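Local coordinates for ArtJ (Geobacillus stearothermophilus, PDB 2PVU), which binds the basic amino acids arginine, lysine and histidine and probably delivers them to its cognate ABC transporter, at residues L71-K76 with K245-S250; I150-Q153 with G158-A161. All coordinates share one frame; numbering follows the deposited sequence.

Interaction 1. Residues L71-K76 with K245-S250; sequences LDAVMK and KNVINS
V247 packs against A73 and V74, part of the line along which helix 237-249 lies on helix 66-78. Walking along 245-250, the backbone first comes close at V247, whose CA lies 6.4 Å from the CA of V74, bringing one valine up to an alanine and a second valine. The side chain of V247 points at the other helix and spreads its two methyls over the neighbouring turn. With CG1 anti to the backbone N (chi1 171°), CG2 is left beside the N and anti to the carbonyl carbon, facing A73. This methyl does most of the touching: it lies 3.8 Å from CB of A73 and 3.6 Å from the carbonyl O of A73, so it presses on backbone as well as side chain. CG1 adds a looser contact, 4.0 Å from CB of A73. CG2 of V74 lies 4.2 Å from CG2 of V247, the two side chains crossing at about a right angle. Further on, the S250 hydroxyl turns back toward the last turn, OG lying 3.3 Å from both O of V247 and O of N246, and its one proton cannot be assigned between them; K252 N offers OG a weak hydrogen bond. On helix 66-78 the extended chain of K76 runs back one turn to D72, NZ to OD2 2.8 Å, approaching on the syn lone pair of the carboxylate, while OD1 of D72 takes a bond from the Y82 hydroxyl.

K252 and I256 of the helix 252-261 also cover A73, and V240 and A243 extend the contact of V74 along the helix 237-249. The interface between 71-76 and 245-250 is thus held by methyl-to-methyl and methyl-to-backbone van der Waals contact, with the charged pair of D72 and K76 kept to one helix.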
ATOM      1  N   LEU A  71      -2.494  12.768  -0.112  1.00 20.70           N
ATOM      2  CA  LEU A  71      -1.454  13.497   0.641  1.00 20.45           C
ATOM      3  C   LEU A  71      -1.498  15.016   0.377  1.00 20.74           C
ATOM      4  O   LEU A  71      -1.444  15.809   1.299  1.00 21.50           O
ATOM      5  CB  LEU A  71      -0.054  12.915   0.338  1.00 20.38           C
ATOM      6  CG  LEU A  71       1.139  13.579   1.061  1.00 20.53           C
ATOM      7  CD1 LEU A  71       1.151  13.247   2.542  1.00 19.97           C
ATOM      8  CD2 LEU A  71       2.443  13.161   0.362  1.00 22.10           C
ATOM      9  N   ASP A  72      -1.639  15.415  -0.872  1.00 20.81           N
ATOM     10  CA  ASP A  72      -1.694  16.841  -1.182  1.00 22.92           C
ATOM     11  C   ASP A  72      -2.873  17.538  -0.525  1.00 22.02           C
ATOM     12  O   ASP A  72      -2.739  18.640   0.009  1.00 22.97           O
ATOM     13  CB  ASP A  72      -1.777  17.041  -2.689  1.00 22.95           C
ATOM     14  CG  ASP A  72      -1.476  18.464  -3.068  1.00 28.93           C
ATOM     15  OD1 ASP A  72      -0.380  18.945  -2.675  1.00 31.96           O
ATOM     16  OD2 ASP A  72      -2.342  19.101  -3.698  1.00 29.19           O
ATOM     17  N   ALA A  73      -4.044  16.919  -0.595  1.00 21.40           N
ATOM     18  CA  ALA A  73      -5.231  17.456   0.113  1.00 21.54           C
ATOM     19  C   ALA A  73      -4.998  17.549   1.617  1.00 21.26           C
ATOM     20  O   ALA A  73      -5.315  18.562   2.279  1.00 21.14           O
ATOM     21  CB  ALA A  73      -6.407  16.554  -0.145  1.00 21.39           C
ATOM     22  N   VAL A  74      -4.479  16.466   2.173  1.00 21.32           N
ATOM     23  CA  VAL A  74      -4.252  16.421   3.604  1.00 21.87           C
ATOM     24  C   VAL A  74      -3.231  17.490   4.064  1.00 21.98           C
ATOM     25  O   VAL A  74      -3.516  18.263   4.977  1.00 22.67           O
ATOM     26  CB  VAL A  74      -3.864  14.981   4.024  1.00 20.39           C
ATOM     27  CG1 VAL A  74      -3.271  14.962   5.384  1.00 22.74           C
ATOM     28  CG2 VAL A  74      -5.131  14.053   3.952  1.00 20.41           C
ATOM     29  N   MET A  75      -2.040  17.520   3.462  1.00 22.06           N
ATOM     30  CA  MET A  75      -1.030  18.499   3.853  1.00 22.73           C
ATOM     31  C   MET A  75      -1.454  19.948   3.610  1.00 23.76           C
ATOM     32  O   MET A  75      -1.095  20.838   4.380  1.00 25.01           O
ATOM     33  CB  MET A  75       0.292  18.205   3.148  1.00 22.38           C
ATOM     34  CG  MET A  75       0.839  16.773   3.465  1.00 21.32           C
ATOM     35  SD  MET A  75       1.113  16.347   5.209  1.00 26.11           S
ATOM     36  CE  MET A  75       2.814  16.900   5.322  1.00 23.46           C
ATOM     37  N   LYS A  76      -2.250  20.191   2.580  1.00 23.50           N
ATOM     38  CA  LYS A  76      -2.795  21.529   2.362  1.00 24.71           C
ATOM     39  C   LYS A  76      -3.786  21.927   3.464  1.00 24.09           C
ATOM     40  O   LYS A  76      -3.727  23.059   3.977  1.00 22.36           O
ATOM     41  CB  LYS A  76      -3.386  21.669   0.950  1.00 25.71           C
ATOM     42  CG  LYS A  76      -2.288  21.813  -0.114  1.00 26.66           C
ATOM     43  CD  LYS A  76      -2.784  21.844  -1.546  1.00 27.63           C
ATOM     44  CE  LYS A  76      -1.634  22.231  -2.491  1.00 30.42           C
ATOM     45  NZ  LYS A  76      -1.915  21.898  -3.922  1.00 35.27           N
ATOM     46  N   LYS A 245      -9.649  14.291   8.544  1.00 23.23           N
ATOM     47  CA  LYS A 245     -11.058  14.503   8.930  1.00 24.06           C
ATOM     48  C   LYS A 245     -11.681  15.571   8.082  1.00 24.21           C
ATOM     49  O   LYS A 245     -12.791  15.402   7.579  1.00 24.23           O
ATOM     50  CB  LYS A 245     -11.182  14.877  10.430  1.00 25.13           C
ATOM     51  CG  LYS A 245     -11.044  13.667  11.299  1.00 29.08           C
ATOM     52  CD  LYS A 245     -11.139  13.980  12.768  1.00 33.46           C
ATOM     53  CE  LYS A 245     -10.743  12.735  13.599  1.00 36.42           C
ATOM     54  NZ  LYS A 245     -10.625  13.071  15.064  1.00 38.34           N
ATOM     55  N   ASN A 246     -10.958  16.677   7.950  1.00 25.14           N
ATOM     56  CA  ASN A 246     -11.414  17.823   7.155  1.00 26.04           C
ATOM     57  C   ASN A 246     -11.575  17.456   5.673  1.00 25.88           C
ATOM     58  O   ASN A 246     -12.608  17.748   5.066  1.00 26.08           O
ATOM     59  CB  ASN A 246     -10.491  19.019   7.385  1.00 26.91           C
ATOM     60  CG  ASN A 246     -10.645  19.636   8.822  1.00 33.53           C
ATOM     61  OD1 ASN A 246      -9.753  20.367   9.312  1.00 38.67           O
ATOM     62  ND2 ASN A 246     -11.777  19.343   9.492  1.00 35.77           N
ATOM     63  N   VAL A 247     -10.579  16.764   5.115  1.00 25.63           N
ATOM     64  CA  VAL A 247     -10.647  16.219   3.738  1.00 24.71           C
ATOM     65  C   VAL A 247     -11.817  15.248   3.493  1.00 24.67           C
ATOM     66  O   VAL A 247     -12.487  15.316   2.447  1.00 24.26           O
ATOM     67  CB  VAL A 247      -9.282  15.609   3.303  1.00 25.09           C
ATOM     68  CG1 VAL A 247      -9.389  14.823   1.958  1.00 23.22           C
ATOM     69  CG2 VAL A 247      -8.251  16.738   3.173  1.00 25.21           C
ATOM     70  N   ILE A 248     -12.067  14.352   4.440  1.00 24.38           N
ATOM     71  CA  ILE A 248     -13.228  13.472   4.345  1.00 25.12           C
ATOM     72  C   ILE A 248     -14.532  14.270   4.471  1.00 25.65           C
ATOM     73  O   ILE A 248     -15.445  14.130   3.647  1.00 25.47           O
ATOM     74  CB  ILE A 248     -13.185  12.344   5.382  1.00 25.26           C
ATOM     75  CG1 ILE A 248     -12.018  11.371   5.060  1.00 24.37           C
ATOM     76  CG2 ILE A 248     -14.576  11.632   5.453  1.00 25.19           C
ATOM     77  CD1 ILE A 248     -11.663  10.395   6.168  1.00 26.64           C
ATOM     78  N   ASN A 249     -14.608  15.143   5.474  1.00 26.58           N
ATOM     79  CA  ASN A 249     -15.818  15.937   5.690  1.00 26.48           C
ATOM     80  C   ASN A 249     -16.252  16.799   4.512  1.00 26.51           C
ATOM     81  O   ASN A 249     -17.447  16.952   4.272  1.00 26.98           O
ATOM     82  CB  ASN A 249     -15.675  16.821   6.924  1.00 27.62           C
ATOM     83  CG  ASN A 249     -15.717  16.038   8.199  1.00 28.04           C
ATOM     84  OD1 ASN A 249     -15.997  14.856   8.192  1.00 30.28           O
ATOM     85  ND2 ASN A 249     -15.451  16.702   9.305  1.00 32.21           N
ATOM     86  N   SER A 250     -15.285  17.371   3.794  1.00 26.24           N
ATOM     87  CA  SER A 250     -15.571  18.321   2.711  1.00 26.71           C
ATOM     88  C   SER A 250     -16.015  17.646   1.395  1.00 26.30           C
ATOM     89  O   SER A 250     -16.472  18.326   0.480  1.00 26.58           O
ATOM     90  CB  SER A 250     -14.331  19.204   2.459  1.00 27.43           C
ATOM     91  OG  SER A 250     -13.283  18.434   1.874  1.00 25.82           O
TER

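Interaction 2. Residues I150-Q153 with G158-A161. With LYS (lysine), chain E.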
ATOM      1  N   ILE A 150       5.489 -18.725  -4.031  1.00 22.44           N
ATOM      2  CA  ILE A 150       4.668 -17.528  -3.880  1.00 22.07           C
ATOM      3  C   ILE A 150       5.587 -16.300  -3.931  1.00 20.86           C
ATOM      4  O   ILE A 150       6.551 -16.219  -3.198  1.00 21.35           O
ATOM      5  CB  ILE A 150       3.884 -17.530  -2.526  1.00 22.56           C
ATOM      6  CG1 ILE A 150       3.007 -18.786  -2.410  1.00 25.54           C
ATOM      7  CG2 ILE A 150       2.969 -16.317  -2.399  1.00 23.49           C
ATOM      8  CD1 ILE A 150       2.562 -19.048  -1.000  1.00 27.96           C
ATOM      9  N   GLY A 151       5.265 -15.328  -4.774  1.00 19.55           N
ATOM     10  CA  GLY A 151       6.019 -14.108  -4.775  1.00 18.83           C
ATOM     11  C   GLY A 151       5.321 -13.039  -3.936  1.00 20.07           C
ATOM     12  O   GLY A 151       4.095 -12.900  -3.986  1.00 19.43           O
ATOM     13  N   VAL A 152       6.116 -12.280  -3.173  1.00 20.32           N
ATOM     14  CA  VAL A 152       5.594 -11.181  -2.352  1.00 20.70           C
ATOM     15  C   VAL A 152       6.596 -10.047  -2.359  1.00 21.59           C
ATOM     16  O   VAL A 152       7.788 -10.249  -2.654  1.00 21.58           O
ATOM     17  CB  VAL A 152       5.386 -11.600  -0.870  1.00 20.20           C
ATOM     18  CG1 VAL A 152       4.226 -12.608  -0.738  1.00 21.96           C
ATOM     19  CG2 VAL A 152       6.704 -12.151  -0.264  1.00 19.46           C
ATOM     20  N   GLN A 153       6.127  -8.861  -1.991  1.00 21.31           N
ATOM     21  CA  GLN A 153       7.058  -7.788  -1.704  1.00 21.98           C
ATOM     22  C   GLN A 153       7.609  -7.974  -0.283  1.00 21.46           C
ATOM     23  O   GLN A 153       6.864  -8.359   0.652  1.00 21.33           O
ATOM     24  CB  GLN A 153       6.436  -6.414  -1.906  1.00 21.82           C
ATOM     25  CG  GLN A 153       7.418  -5.268  -1.579  1.00 20.87           C
ATOM     26  CD  GLN A 153       6.847  -3.898  -1.909  1.00 24.22           C
ATOM     27  OE1 GLN A 153       5.628  -3.727  -2.023  1.00 25.13           O
ATOM     28  NE2 GLN A 153       7.722  -2.917  -2.035  1.00 23.01           N
ATOM     29  N   GLY A 158       1.451  -9.148   2.856  1.00 21.82           N
ATOM     30  CA  GLY A 158       1.311 -10.330   1.982  1.00 22.77           C
ATOM     31  C   GLY A 158       2.368 -11.372   2.300  1.00 22.29           C
ATOM     32  O   GLY A 158       2.069 -12.561   2.350  1.00 22.35           O
ATOM     33  N   GLN A 159       3.594 -10.930   2.550  1.00 21.49           N
ATOM     34  CA  GLN A 159       4.636 -11.858   3.017  1.00 23.27           C
ATOM     35  C   GLN A 159       4.193 -12.494   4.306  1.00 23.14           C
ATOM     36  O   GLN A 159       4.336 -13.708   4.519  1.00 23.86           O
ATOM     37  CB  GLN A 159       5.972 -11.158   3.233  1.00 21.95           C
ATOM     38  CG  GLN A 159       7.016 -12.112   3.793  1.00 24.98           C
ATOM     39  CD  GLN A 159       8.340 -11.441   3.992  1.00 28.11           C
ATOM     40  OE1 GLN A 159       8.666 -10.502   3.284  1.00 24.44           O
ATOM     41  NE2 GLN A 159       9.144 -11.956   4.924  1.00 28.15           N
ATOM     42  N   GLU A 160       3.659 -11.664   5.195  1.00 24.16           N
ATOM     43  CA  GLU A 160       3.146 -12.137   6.469  1.00 25.32           C
ATOM     44  C   GLU A 160       2.067 -13.219   6.309  1.00 24.36           C
ATOM     45  O   GLU A 160       2.103 -14.266   6.977  1.00 23.39           O
ATOM     46  CB  GLU A 160       2.568 -10.962   7.285  1.00 25.21           C
ATOM     47  CG  GLU A 160       2.220 -11.416   8.732  1.00 28.08           C
ATOM     48  CD  GLU A 160       1.705 -10.280   9.602  1.00 30.47           C
ATOM     49  OE1 GLU A 160       1.539  -9.134   9.089  1.00 32.67           O
ATOM     50  OE2 GLU A 160       1.449 -10.546  10.806  1.00 36.79           O
ATOM     51  N   ALA A 161       1.093 -12.967   5.447  1.00 24.09           N
ATOM     52  CA  ALA A 161       0.031 -13.942   5.263  1.00 24.39           C
ATOM     53  C   ALA A 161       0.597 -15.275   4.713  1.00 25.80           C
ATOM     54  O   ALA A 161       0.173 -16.351   5.143  1.00 24.77           O
ATOM     55  CB  ALA A 161      -1.096 -13.385   4.357  1.00 23.90           C
TER
HETATM   56  N   LYS E 301      -0.429  -2.923   2.542  1.00 18.22           N
HETATM   57  CA  LYS E 301       0.685  -3.929   2.559  1.00 18.47           C
HETATM   58  C   LYS E 301       1.632  -3.617   3.726  1.00 18.55           C
HETATM   59  O   LYS E 301       2.538  -4.387   4.010  1.00 18.43           O
HETATM   60  CB  LYS E 301       1.465  -3.877   1.251  1.00 17.63           C
HETATM   61  CG  LYS E 301       2.064  -2.474   0.990  1.00 18.32           C
HETATM   62  CD  LYS E 301       3.228  -2.537  -0.023  1.00 16.58           C
HETATM   63  CE  LYS E 301       3.435  -1.164  -0.644  1.00 21.26           C
HETATM   64  NZ  LYS E 301       4.725  -1.135  -1.521  1.00 22.20           N
HETATM   65  OXT LYS E 301       1.513  -2.565   4.392  1.00 18.05           O
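V152 reaches across to the first turns of the helix 157-166. Its CG2 packs 3.7 Å from CB of Q159; CG1 sits over the G158-Q159 peptide, 3.7 Å from N of Q159 and 3.8 Å from O of G158. The CA atoms of V152 and Q159 are 5.5 Å apart. G158, with no side chain, leaves its side of the contact to the CG1 methyl. Q159 crosses V152 at about a right angle; its amide is held by residues outside the two segments, OE1 accepting from N of A155 and NE2 bonding to OE2 of E163.

Next along the strand, Q153 sends an extended chain the other way, CG anti to its backbone N (chi1 179°), into the ligand pocket. There its OE1 accepts a hydrogen bond from NZ of the bound lysine at 2.8 Å. The amide is held in place by a second shell: T178 OG1 bonds OE1, and NE2 bonds both D49 and the carbonyl of E176. T156 OG1 links Q153 O and Q159 N.

Strand 150-153 pairs in parallel with 172-175 and 192-196, and with helix 157-166 and strand 172-175 forms a beta-alpha-beta unit, I172 and K174 also covering V152.

How the interactions relate
The two contacts lie across the molecule's middle from each other, centres 32 Å apart and nearest atoms about 17 Å apart. Interaction 2 falls within the chain that runs between the two segments of interaction 1: helix 66-78 comes early, the unit of strand 150-153 and helix 157-166 follows, and helix 237-249 returns near the end. Interaction 1 therefore ties early and late parts of the chain together, whereas interaction 2 is local. This is consistent with the two-lobed fold of family 3 solute-binding proteins, in which the chain crosses to the second lobe and back, with the lysine bound between the lobes.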